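PDB 6WYE: serine acetyltransferase from Neisseria gonorrhoeae, which probably catalyses transfer of the acetyl group from acetyl-CoA to L-serine, giving O-acetyl-L-serine in the first step of cysteine biosynthesis. Local coordinates for residues F165-H170 / T185-G190; P171-G176 / E191-G196; G204-G209 / N230-G235; G214-P219 / L234-I239. All coordinates share one frame; numbering follows the deposited sequence.

Contact 1 (F165-H170 / T185-G190)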
loop_
_atom_site.group_PDB
_atom_site.type_symbol
_atom_site.label_atom_id
_atom_site.label_comp_id
_atom_site.label_asym_id
_atom_site.label_seq_id
_atom_site.Cartn_x
_atom_site.Cartn_y
_atom_site.Cartn_z
ATOM N N PHE A 165 17.710 6.472 -1.023
ATOM C CA PHE A 165 18.487 7.698 -0.911
ATOM C C PHE A 165 19.485 7.882 -2.045
ATOM O O PHE A 165 20.056 8.965 -2.165
ATOM C CB PHE A 165 19.248 7.743 0.425
ATOM C CG PHE A 165 18.360 7.685 1.655
ATOM C CD1 PHE A 165 17.116 8.296 1.665
ATOM C CD2 PHE A 165 18.785 7.021 2.801
ATOM C CE1 PHE A 165 16.307 8.249 2.792
ATOM C CE2 PHE A 165 17.986 6.970 3.930
ATOM C CZ PHE A 165 16.740 7.596 3.931
ATOM N N GLY A 166 19.689 6.875 -2.892
ATOM C CA GLY A 166 20.737 6.991 -3.885
ATOM C C GLY A 166 22.120 7.049 -3.274
ATOM O O GLY A 166 23.043 7.560 -3.902
ATOM N N VAL A 167 22.284 6.516 -2.064
ATOM C CA VAL A 167 23.526 6.587 -1.304
ATOM C C VAL A 167 23.941 5.168 -0.942
ATOM O O VAL A 167 23.136 4.402 -0.404
ATOM C CB VAL A 167 23.361 7.437 -0.031
ATOM C CG1 VAL A 167 24.590 7.288 0.850
ATOM C CG2 VAL A 167 23.127 8.915 -0.362
ATOM N N ASP A 168 25.192 4.814 -1.224
ATOM C CA ASP A 168 25.682 3.468 -0.943
ATOM C C ASP A 168 26.825 3.584 0.059
ATOM O O ASP A 168 27.944 3.943 -0.312
ATOM C CB ASP A 168 26.115 2.765 -2.237
ATOM C CG ASP A 168 26.480 1.310 -2.021
ATOM O OD1 ASP A 168 26.743 0.916 -0.864
ATOM O OD2 ASP A 168 26.503 0.542 -3.010
ATOM N N ILE A 169 26.550 3.285 1.324
ATOM C CA ILE A 169 27.577 3.264 2.360
ATOM C C ILE A 169 27.625 1.857 2.955
ATOM O O ILE A 169 26.624 1.365 3.491
ATOM C CB ILE A 169 27.315 4.313 3.450
ATOM C CG1 ILE A 169 27.199 5.720 2.844
ATOM C CG2 ILE A 169 28.417 4.263 4.519
ATOM C CD1 ILE A 169 26.591 6.732 3.818
ATOM N N HIS A 170 28.790 1.225 2.874
ATOM C CA HIS A 170 28.968 -0.093 3.465
ATOM C C HIS A 170 28.791 -0.017 4.981
ATOM O O HIS A 170 29.281 0.919 5.608
ATOM C CB HIS A 170 30.364 -0.632 3.132
ATOM C CG HIS A 170 30.527 -2.088 3.429
ATOM N ND1 HIS A 170 30.740 -2.566 4.704
ATOM C CD2 HIS A 170 30.465 -3.177 2.622
ATOM C CE1 HIS A 170 30.814 -3.888 4.668
ATOM N NE2 HIS A 170 30.653 -4.283 3.417
ATOM N N THR A 185 22.924 12.530 -3.624
ATOM C CA THR A 185 22.777 11.560 -4.710
ATOM C C THR A 185 24.125 11.096 -5.244
ATOM O O THR A 185 24.964 11.907 -5.636
ATOM C CB THR A 185 21.973 12.163 -5.853
ATOM O OG1 THR A 185 20.826 12.841 -5.314
ATOM C CG2 THR A 185 21.514 11.058 -6.800
ATOM N N GLY A 186 24.321 9.783 -5.274
ATOM C CA GLY A 186 25.534 9.228 -5.848
ATOM C C GLY A 186 26.692 9.049 -4.890
ATOM O O GLY A 186 27.757 8.593 -5.318
ATOM N N PHE A 187 26.536 9.410 -3.616
ATOM C CA PHE A 187 27.611 9.210 -2.651
ATOM C C PHE A 187 27.856 7.729 -2.422
ATOM O O PHE A 187 26.921 6.931 -2.304
ATOM C CB PHE A 187 27.283 9.890 -1.317
ATOM C CG PHE A 187 28.361 9.733 -0.276
ATOM C CD1 PHE A 187 29.618 10.310 -0.464
ATOM C CD2 PHE A 187 28.121 9.030 0.900
ATOM C CE1 PHE A 187 30.621 10.187 0.496
ATOM C CE2 PHE A 187 29.126 8.895 1.867
ATOM C CZ PHE A 187 30.387 9.476 1.657
ATOM N N VAL A 188 29.131 7.355 -2.385
ATOM C CA VAL A 188 29.541 5.976 -2.177
ATOM C C VAL A 188 30.693 5.998 -1.185
ATOM O O VAL A 188 31.637 6.772 -1.354
ATOM C CB VAL A 188 29.977 5.298 -3.493
ATOM C CG1 VAL A 188 30.705 4.000 -3.210
ATOM C CG2 VAL A 188 28.789 5.037 -4.402
ATOM N N ALA A 189 30.613 5.169 -0.149
ATOM C CA ALA A 189 31.722 4.992 0.780
ATOM C C ALA A 189 31.813 3.509 1.078
ATOM O O ALA A 189 30.820 2.904 1.493
ATOM C CB ALA A 189 31.517 5.804 2.077
ATOM N N GLY A 190 32.991 2.919 0.860
ATOM C CA GLY A 190 33.148 1.480 0.909
ATOM C C GLY A 190 33.549 0.938 2.274
ATOM O O GLY A 190 33.673 1.665 3.259
HETATM O O HOH W 1 25.216 5.977 -4.638
HETATM O O HOH W 2 29.608 1.093 -0.503
#
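F187 turns a ring edge onto V167 CG1 and I169 CD1 as the chain enters strands 168-169 and 188-189, neighbours in one sheet of the left-handed parallel beta-helix of hexapeptide-repeat transferases. This is the tight side. F187, its CG swung opposite the backbone N (chi1 -179°), presents CD2 and CE2 to the other segment: V167 CG1 sits at the ring edge, 3.9 Å from F187 CD2, and I169 CG1 comes to 3.8 Å from F187 CE2. I169 CG2 and A189 CB, on the same face of the sheet, are looser at 4.2 Å. Helix 131-147 also covers I169, through H139, and V205, just ahead of strand 206-208, meets F187.

The backbones are joined by parallel-sheet bonds, among them D168 N to F187 O, close to straight at 174°. On the other face, D168 and V188 barely touch, CB of D168 to CG2 of V188 being 4.1 Å, and here water comes in. The D168 carboxylate has partners beyond the pair: OD1 bonds Q158 NE2 and a water, OD2 bonds H183 ND1 of the second subunit. Ahead of the strands, G166 O, which already takes the N-H of G186 at 2.9 Å, also accepts a proton from a water at 2.8 Å; the second proton of that water goes to F187 O, 3.0 Å from it.

Contact 2 (P171-G176 / E191-G196)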
loop_
_atom_site.group_PDB
_atom_site.type_symbol
_atom_site.label_atom_id
_atom_site.label_comp_id
_atom_site.label_asym_id
_atom_site.label_seq_id
_atom_site.Cartn_x
_atom_site.Cartn_y
_atom_site.Cartn_z
ATOM N N PRO A 171 28.105 -0.981 5.600
ATOM C CA PRO A 171 27.865 -0.896 7.056
ATOM C C PRO A 171 29.128 -0.794 7.890
ATOM O O PRO A 171 29.063 -0.291 9.026
ATOM C CB PRO A 171 27.108 -2.200 7.367
ATOM C CG PRO A 171 26.580 -2.652 6.088
ATOM C CD PRO A 171 27.531 -2.204 5.024
ATOM N N ALA A 172 30.270 -1.263 7.374
ATOM C CA ALA A 172 31.526 -1.211 8.105
ATOM C C ALA A 172 32.218 0.148 8.029
ATOM O O ALA A 172 33.156 0.388 8.796
ATOM C CB ALA A 172 32.469 -2.310 7.597
ATOM N N ALA A 173 31.776 1.050 7.154
ATOM C CA ALA A 173 32.386 2.369 7.083
ATOM C C ALA A 173 32.201 3.107 8.407
ATOM O O ALA A 173 31.166 2.977 9.072
ATOM C CB ALA A 173 31.771 3.180 5.941
ATOM N N ARG A 174 33.212 3.887 8.781
ATOM C CA ARG A 174 33.251 4.591 10.063
ATOM C C ARG A 174 33.164 6.097 9.832
ATOM O O ARG A 174 34.003 6.670 9.134
ATOM C CB ARG A 174 34.530 4.236 10.828
ATOM C CG ARG A 174 34.473 2.879 11.553
ATOM C CD ARG A 174 35.866 2.334 11.860
ATOM N NE ARG A 174 36.743 3.332 12.481
ATOM C CZ ARG A 174 38.065 3.367 12.316
ATOM N NH1 ARG A 174 38.670 2.462 11.549
ATOM N NH2 ARG A 174 38.786 4.304 12.913
ATOM N N LEU A 175 32.161 6.734 10.434
ATOM C CA LEU A 175 31.851 8.140 10.189
ATOM C C LEU A 175 31.910 8.925 11.492
ATOM O O LEU A 175 31.239 8.563 12.466
ATOM C CB LEU A 175 30.454 8.289 9.569
ATOM C CG LEU A 175 30.319 8.327 8.040
ATOM C CD1 LEU A 175 31.095 7.214 7.385
ATOM C CD2 LEU A 175 28.853 8.248 7.636
ATOM N N GLY A 176 32.679 10.013 11.500
ATOM C CA GLY A 176 32.735 10.911 12.640
ATOM C C GLY A 176 31.507 11.805 12.707
ATOM O O GLY A 176 30.534 11.624 11.978
ATOM N N GLU A 191 33.841 -0.371 2.288
ATOM C CA GLU A 191 33.876 -1.157 3.524
ATOM C C GLU A 191 34.879 -0.612 4.538
ATOM O O GLU A 191 34.600 -0.604 5.743
ATOM C CB GLU A 191 34.212 -2.621 3.201
ATOM C CG GLU A 191 34.495 -3.507 4.437
ATOM C CD GLU A 191 34.778 -4.976 4.084
ATOM O OE1 GLU A 191 35.101 -5.254 2.914
ATOM O OE2 GLU A 191 34.666 -5.856 4.969
ATOM N N THR A 192 36.057 -0.171 4.079
ATOM C CA THR A 192 37.127 0.255 4.978
ATOM C C THR A 192 37.314 1.766 4.988
ATOM O O THR A 192 38.337 2.255 5.471
ATOM C CB THR A 192 38.447 -0.429 4.615
ATOM O OG1 THR A 192 38.890 0.019 3.329
ATOM C CG2 THR A 192 38.283 -1.939 4.589
ATOM N N ALA A 193 36.343 2.518 4.480
ATOM C CA ALA A 193 36.420 3.973 4.514
ATOM C C ALA A 193 36.276 4.485 5.944
ATOM O O ALA A 193 35.520 3.931 6.747
ATOM C CB ALA A 193 35.328 4.582 3.638
ATOM N N VAL A 194 37.017 5.540 6.262
ATOM C CA VAL A 194 36.953 6.171 7.572
ATOM C C VAL A 194 36.830 7.669 7.373
ATOM O O VAL A 194 37.613 8.265 6.629
ATOM C CB VAL A 194 38.184 5.860 8.445
ATOM C CG1 VAL A 194 38.042 6.562 9.796
ATOM C CG2 VAL A 194 38.353 4.363 8.635
ATOM N N LEU A 195 35.846 8.275 8.028
ATOM C CA LEU A 195 35.661 9.718 7.988
ATOM C C LEU A 195 35.814 10.274 9.395
ATOM O O LEU A 195 35.162 9.789 10.326
ATOM C CB LEU A 195 34.285 10.092 7.438
ATOM C CG LEU A 195 34.155 10.190 5.925
ATOM C CD1 LEU A 195 34.110 8.784 5.369
ATOM C CD2 LEU A 195 32.880 10.953 5.615
ATOM N N GLY A 196 36.663 11.297 9.538
ATOM C CA GLY A 196 36.839 12.008 10.790
ATOM C C GLY A 196 35.668 12.927 11.075
ATOM O O GLY A 196 34.534 12.668 10.657
HETATM O O HOH W 3 35.741 1.492 8.136
#
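R174 lays its guanidinium over V194, the two side chains running the same way off one face of the sheet. The arginine starts with CG anti to its carbonyl carbon (chi1 -80°), then bends at chi3 (48°), and that kink brings the flat end across the valine. V194 CG2 sits under one face toward the rim, 3.5 Å from R174 NH1, while V194 CG1 is 3.9 Å from R174 NH2.

On the other face L175 and L195 also lie side by side, their CD1 atoms 4.0 Å apart, and helix 131-147 packs on L175 through I136 and H139. These are adjacent coils of the left-handed parallel beta-helix, joined by R174 N to A193 O and by a short bond of 2.7 Å from L195 N to R174 O. A further bond, G176 N to L195 O, is bent and weak.

At the turn before the strands, A172 points its CB at the second segment and presses on E191 O at 3.3 Å. E191 CG passes 3.9 Å from A172 CB, and the chain runs on extended, carrying OE1 to a salt bridge with R217 NH2.

Contact 3 (G204-G209 / N230-G235). With LMR ((2S)-2-hydroxybutanedioic acid), chain I.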
loop_
_atom_site.group_PDB
_atom_site.type_symbol
_atom_site.label_atom_id
_atom_site.label_comp_id
_atom_site.label_asym_id
_atom_site.label_seq_id
_atom_site.Cartn_x
_atom_site.Cartn_y
_atom_site.Cartn_z
ATOM N N GLY A 204 27.538 12.898 -5.233
ATOM C CA GLY A 204 28.361 12.257 -6.248
ATOM C C GLY A 204 29.779 11.899 -5.835
ATOM O O GLY A 204 30.545 11.390 -6.674
ATOM N N VAL A 205 30.148 12.118 -4.577
ATOM C CA VAL A 205 31.508 11.845 -4.125
ATOM C C VAL A 205 31.686 10.353 -3.875
ATOM O O VAL A 205 30.795 9.674 -3.358
ATOM C CB VAL A 205 31.833 12.674 -2.872
ATOM C CG1 VAL A 205 33.068 12.129 -2.145
ATOM C CG2 VAL A 205 32.063 14.111 -3.264
ATOM N N THR A 206 32.854 9.835 -4.243
ATOM C CA THR A 206 33.189 8.433 -4.055
ATOM C C THR A 206 34.369 8.308 -3.108
ATOM O O THR A 206 35.429 8.885 -3.365
ATOM C CB THR A 206 33.535 7.773 -5.389
ATOM O OG1 THR A 206 32.440 7.934 -6.294
ATOM C CG2 THR A 206 33.827 6.295 -5.173
ATOM N N LEU A 207 34.174 7.570 -2.012
ATOM C CA LEU A 207 35.276 7.089 -1.180
ATOM C C LEU A 207 35.416 5.605 -1.490
ATOM O O LEU A 207 34.874 4.735 -0.805
ATOM C CB LEU A 207 35.007 7.367 0.295
ATOM C CG LEU A 207 34.574 8.831 0.489
ATOM C CD1 LEU A 207 34.175 9.110 1.910
ATOM C CD2 LEU A 207 35.653 9.820 0.038
ATOM N N GLY A 208 36.142 5.323 -2.574
ATOM C CA GLY A 208 36.089 4.040 -3.233
ATOM C C GLY A 208 37.346 3.212 -3.005
ATOM O O GLY A 208 38.390 3.700 -2.570
ATOM N N GLY A 209 37.207 1.923 -3.314
ATOM C CA GLY A 209 38.272 0.964 -3.146
ATOM C C GLY A 209 39.077 0.754 -4.413
ATOM O O GLY A 209 38.798 1.315 -5.472
ATOM N N ASN A 230 31.107 15.288 -7.104
ATOM C CA ASN A 230 31.550 14.266 -8.046
ATOM C C ASN A 230 33.061 14.027 -8.008
ATOM O O ASN A 230 33.626 13.522 -8.977
ATOM C CB ASN A 230 31.096 14.581 -9.472
ATOM C CG ASN A 230 29.781 13.902 -9.810
ATOM O OD1 ASN A 230 29.491 12.816 -9.306
ATOM N ND2 ASN A 230 28.972 14.543 -10.642
ATOM N N ALA A 231 33.727 14.382 -6.911
ATOM C CA ALA A 231 35.114 13.976 -6.722
ATOM C C ALA A 231 35.176 12.490 -6.392
ATOM O O ALA A 231 34.243 11.921 -5.809
ATOM C CB ALA A 231 35.767 14.783 -5.595
ATOM N N SER A 232 36.288 11.856 -6.778
ATOM C CA SER A 232 36.551 10.456 -6.458
ATOM C C SER A 232 37.868 10.328 -5.708
ATOM O O SER A 232 38.893 10.871 -6.137
ATOM C CB SER A 232 36.615 9.603 -7.718
ATOM O OG SER A 232 35.347 9.536 -8.336
ATOM N N ILE A 233 37.844 9.594 -4.606
ATOM C CA ILE A 233 39.025 9.345 -3.790
ATOM C C ILE A 233 39.141 7.837 -3.682
ATOM O O ILE A 233 38.252 7.187 -3.110
ATOM C CB ILE A 233 38.919 10.017 -2.415
ATOM C CG1 ILE A 233 38.503 11.481 -2.589
ATOM C CG2 ILE A 233 40.237 9.936 -1.657
ATOM C CD1 ILE A 233 38.367 12.262 -1.296
ATOM N N LEU A 234 40.203 7.269 -4.263
ATOM C CA LEU A 234 40.291 5.840 -4.521
ATOM C C LEU A 234 41.521 5.227 -3.858
ATOM O O LEU A 234 42.629 5.762 -3.964
ATOM C CB LEU A 234 40.344 5.569 -6.039
ATOM C CG LEU A 234 39.195 6.196 -6.838
ATOM C CD1 LEU A 234 39.327 5.888 -8.313
ATOM C CD2 LEU A 234 37.863 5.695 -6.279
ATOM N N GLY A 235 41.325 4.080 -3.212
ATOM C CA GLY A 235 42.424 3.352 -2.616
ATOM C C GLY A 235 42.628 3.660 -1.143
ATOM O O GLY A 235 41.952 4.494 -0.523
HETATM C C1 LMR I . 35.505 -2.820 -2.775
HETATM O O1A LMR I . 36.659 -2.516 -2.810
HETATM O O1B LMR I . 34.964 -3.277 -1.813
HETATM C C2 LMR I . 34.679 -2.590 -4.047
HETATM O O2 LMR I . 33.316 -2.875 -3.862
HETATM C C3 LMR I . 34.856 -1.163 -4.575
HETATM C C4 LMR I . 34.384 -0.127 -3.572
HETATM O O4A LMR I . 33.985 -0.496 -2.516
HETATM O O4B LMR I . 34.406 1.019 -3.887
HETATM O O HOH W 4 32.770 10.037 -7.740
#
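T206 and S232 share a water that joins the two strands at their start. It accepts from both hydroxyls, at 2.6 Å from T206 OG1 and 2.7 Å from S232 OG, and gives its own protons to G204 O and A231 O. Four bonds thus fix its place, and T206 OG1 is held further by H203 NE2 of the second subunit.

Backbone bonds carry the rest of the polar pairing: T206 N to A231 O, I233 N to T206 O, G208 N to I233 O and G235 N to G208 O. The strand axes are only 11° apart. N230 OD1 lies 3.2 Å from G204 O, an acceptor pair with no proton between them; OD1 has a weak bond to N230 ND2 of the second subunit.

Apolar contact occurs on both faces. On the one opposite T206, L207 and I233 lie alongside each other, CD2 of L207 3.9 Å from CD1 of I233, and both also meet I227. On the T206 face, L234 CD2 comes to 3.9 Å from G208 CA, where G208 has no side chain in the way.

The bound malate is met at the strand end, where G209 N donates to LMR O4B over 3.0 Å at 164°. D117, D182 and H183 of the second subunit bond the same malate, making this a ligand pocket at the subunit boundary, on a left-handed parallel beta-helix.

Contact 4 (G214-P219 / L234-I239). With LMR ((2S)-2-hydroxybutanedioic acid), chain I.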
loop_
_atom_site.group_PDB
_atom_site.type_symbol
_atom_site.label_atom_id
_atom_site.label_comp_id
_atom_site.label_asym_id
_atom_site.label_seq_id
_atom_site.Cartn_x
_atom_site.Cartn_y
_atom_site.Cartn_z
ATOM N N GLY A 214 40.760 -8.261 -0.131
ATOM C CA GLY A 214 40.295 -7.694 1.117
ATOM C C GLY A 214 41.370 -6.876 1.810
ATOM O O GLY A 214 42.461 -6.635 1.293
ATOM N N GLY A 215 41.032 -6.412 3.011
ATOM C CA GLY A 215 41.919 -5.533 3.748
ATOM C C GLY A 215 41.669 -4.076 3.428
ATOM O O GLY A 215 40.863 -3.720 2.560
ATOM N N ASP A 216 42.390 -3.220 4.157
ATOM C CA ASP A 216 42.284 -1.769 4.034
ATOM C C ASP A 216 42.493 -1.342 2.592
ATOM O O ASP A 216 43.567 -1.559 2.027
ATOM C CB ASP A 216 43.326 -1.084 4.932
ATOM C CG ASP A 216 42.751 -0.612 6.251
ATOM O OD1 ASP A 216 41.667 -1.101 6.637
ATOM O OD2 ASP A 216 43.380 0.257 6.905
ATOM N N ARG A 217 41.467 -0.709 2.003
ATOM C CA ARG A 217 41.550 -0.358 0.589
ATOM C C ARG A 217 40.719 0.865 0.215
ATOM O O ARG A 217 40.538 1.109 -0.985
ATOM C CB ARG A 217 41.115 -1.556 -0.278
ATOM C CG ARG A 217 39.661 -1.951 -0.078
ATOM C CD ARG A 217 39.349 -3.308 -0.712
ATOM N NE ARG A 217 37.927 -3.599 -0.603
ATOM C CZ ARG A 217 37.354 -4.145 0.466
ATOM N NH1 ARG A 217 38.079 -4.471 1.527
ATOM N NH2 ARG A 217 36.048 -4.364 0.479
ATOM N N HIS A 218 40.176 1.605 1.177
ATOM C CA HIS A 218 39.384 2.809 0.973
ATOM C C HIS A 218 40.022 3.992 1.698
ATOM O O HIS A 218 40.827 3.804 2.618
ATOM C CB HIS A 218 37.947 2.610 1.477
ATOM C CG HIS A 218 37.203 1.518 0.769
ATOM N ND1 HIS A 218 37.244 0.198 1.175
ATOM C CD2 HIS A 218 36.383 1.554 -0.310
ATOM C CE1 HIS A 218 36.477 -0.531 0.380
ATOM N NE2 HIS A 218 35.948 0.266 -0.535
ATOM N N PRO A 219 39.687 5.224 1.305
ATOM C CA PRO A 219 40.338 6.398 1.900
ATOM C C PRO A 219 39.996 6.573 3.368
ATOM O O PRO A 219 38.968 6.113 3.871
ATOM C CB PRO A 219 39.795 7.575 1.079
ATOM C CG PRO A 219 39.286 6.960 -0.172
ATOM C CD PRO A 219 38.826 5.589 0.167
ATOM N N LEU A 234 40.203 7.269 -4.263
ATOM C CA LEU A 234 40.291 5.840 -4.521
ATOM C C LEU A 234 41.521 5.227 -3.858
ATOM O O LEU A 234 42.629 5.762 -3.964
ATOM C CB LEU A 234 40.344 5.569 -6.039
ATOM C CG LEU A 234 39.195 6.196 -6.838
ATOM C CD1 LEU A 234 39.327 5.888 -8.313
ATOM C CD2 LEU A 234 37.863 5.695 -6.279
ATOM N N GLY A 235 41.325 4.080 -3.212
ATOM C CA GLY A 235 42.424 3.352 -2.616
ATOM C C GLY A 235 42.628 3.660 -1.143
ATOM O O GLY A 235 41.952 4.494 -0.523
ATOM N N ASN A 236 43.587 2.929 -0.569
ATOM C CA ASN A 236 43.955 3.043 0.843
ATOM C C ASN A 236 44.876 4.248 1.028
ATOM O O ASN A 236 46.074 4.129 1.286
ATOM C CB ASN A 236 44.627 1.756 1.312
ATOM C CG ASN A 236 44.917 1.752 2.808
ATOM O OD1 ASN A 236 44.295 2.483 3.583
ATOM N ND2 ASN A 236 45.866 0.924 3.218
ATOM N N ILE A 237 44.298 5.434 0.870
ATOM C CA ILE A 237 45.059 6.667 0.960
ATOM C C ILE A 237 44.494 7.541 2.076
ATOM O O ILE A 237 43.363 7.361 2.540
ATOM C CB ILE A 237 45.084 7.415 -0.390
ATOM C CG1 ILE A 237 43.680 7.868 -0.786
ATOM C CG2 ILE A 237 45.677 6.503 -1.481
ATOM C CD1 ILE A 237 43.642 8.603 -2.107
ATOM N N ARG A 238 45.321 8.481 2.526
ATOM C CA ARG A 238 44.989 9.390 3.610
ATOM C C ARG A 238 44.810 10.799 3.064
ATOM O O ARG A 238 45.645 11.289 2.298
ATOM C CB ARG A 238 46.074 9.381 4.696
ATOM N N ILE A 239 43.732 11.451 3.466
ATOM C CA ILE A 239 43.505 12.857 3.162
ATOM C C ILE A 239 43.725 13.610 4.464
ATOM O O ILE A 239 42.968 13.426 5.427
ATOM C CB ILE A 239 42.100 13.100 2.595
ATOM C CG1 ILE A 239 41.869 12.239 1.342
ATOM C CG2 ILE A 239 41.861 14.585 2.352
ATOM C CD1 ILE A 239 42.720 12.600 0.141
HETATM C C1 LMR I . 35.505 -2.820 -2.775
HETATM O O1A LMR I . 36.659 -2.516 -2.810
HETATM O O1B LMR I . 34.964 -3.277 -1.813
HETATM C C2 LMR I . 34.679 -2.590 -4.047
HETATM O O2 LMR I . 33.316 -2.875 -3.862
HETATM C C3 LMR I . 34.856 -1.163 -4.575
HETATM C C4 LMR I . 34.384 -0.127 -3.572
HETATM O O4A LMR I . 33.985 -0.496 -2.516
HETATM O O4B LMR I . 34.406 1.019 -3.887
#
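R217 NH2 serves two acidic partners, LMR O1B at 2.8 Å and the salt-bridged OE1 of E191, while at the other end of the residue R217 O rests on G235 C at 3.3 Å. Its NE reaches LMR O1A, also 2.8 Å, so the guanidinium meets one malate carboxylate with two parallel N-H groups. A chi1 of 64° puts CG in the crowded position between N and the carbonyl carbon, and the extended chain then carries the head to the ligand. R217 NH1 turns back to G215 O, which helps fix the rotation of the head, and H218 CE1 lies over one guanidinium face.

H218 takes the other carboxylate: NE2 to LMR O4A is 2.9 Å and nearly straight at 173°, while T192 OG1 holds ND1.

Behind this pair, no hydrogen bond crosses to 234-239. P219 packs instead, its CD 3.4 Å from G235 O and its CA 3.2 Å from I237 O. N236, at the centre of an inverse gamma turn, crosses D216 with amide and carboxylate planes 76° apart, while D216 OD2 is salt-bridged to K220 NZ. Both malate carboxylates are gripped, consistent with a site that receives the carboxylate of an amino acid such as the serine substrate.

How the contacts relate
From the N terminus, contact 1 closes the loop from 171 to 184 by bringing 185-190 back beside 165-170. Contact 2 crosses it, since 171-176 lies inside that loop and pairs with 191-196 beyond it; the two touch where H170 meets E191. Both are complete before 204-209 begins contact 3, whose strand 206-208 adds to 188-189 of contact 1 in the same sheet. Contact 4 starts within the loop that contact 3 closes and ends on the same stretch, sharing L234 and G235. It joins back to contact 2 through T192 with H218 and E191 with R217. Contacts 3 and 4 supply this chain's share of one malate pocket, the second subunit the rest.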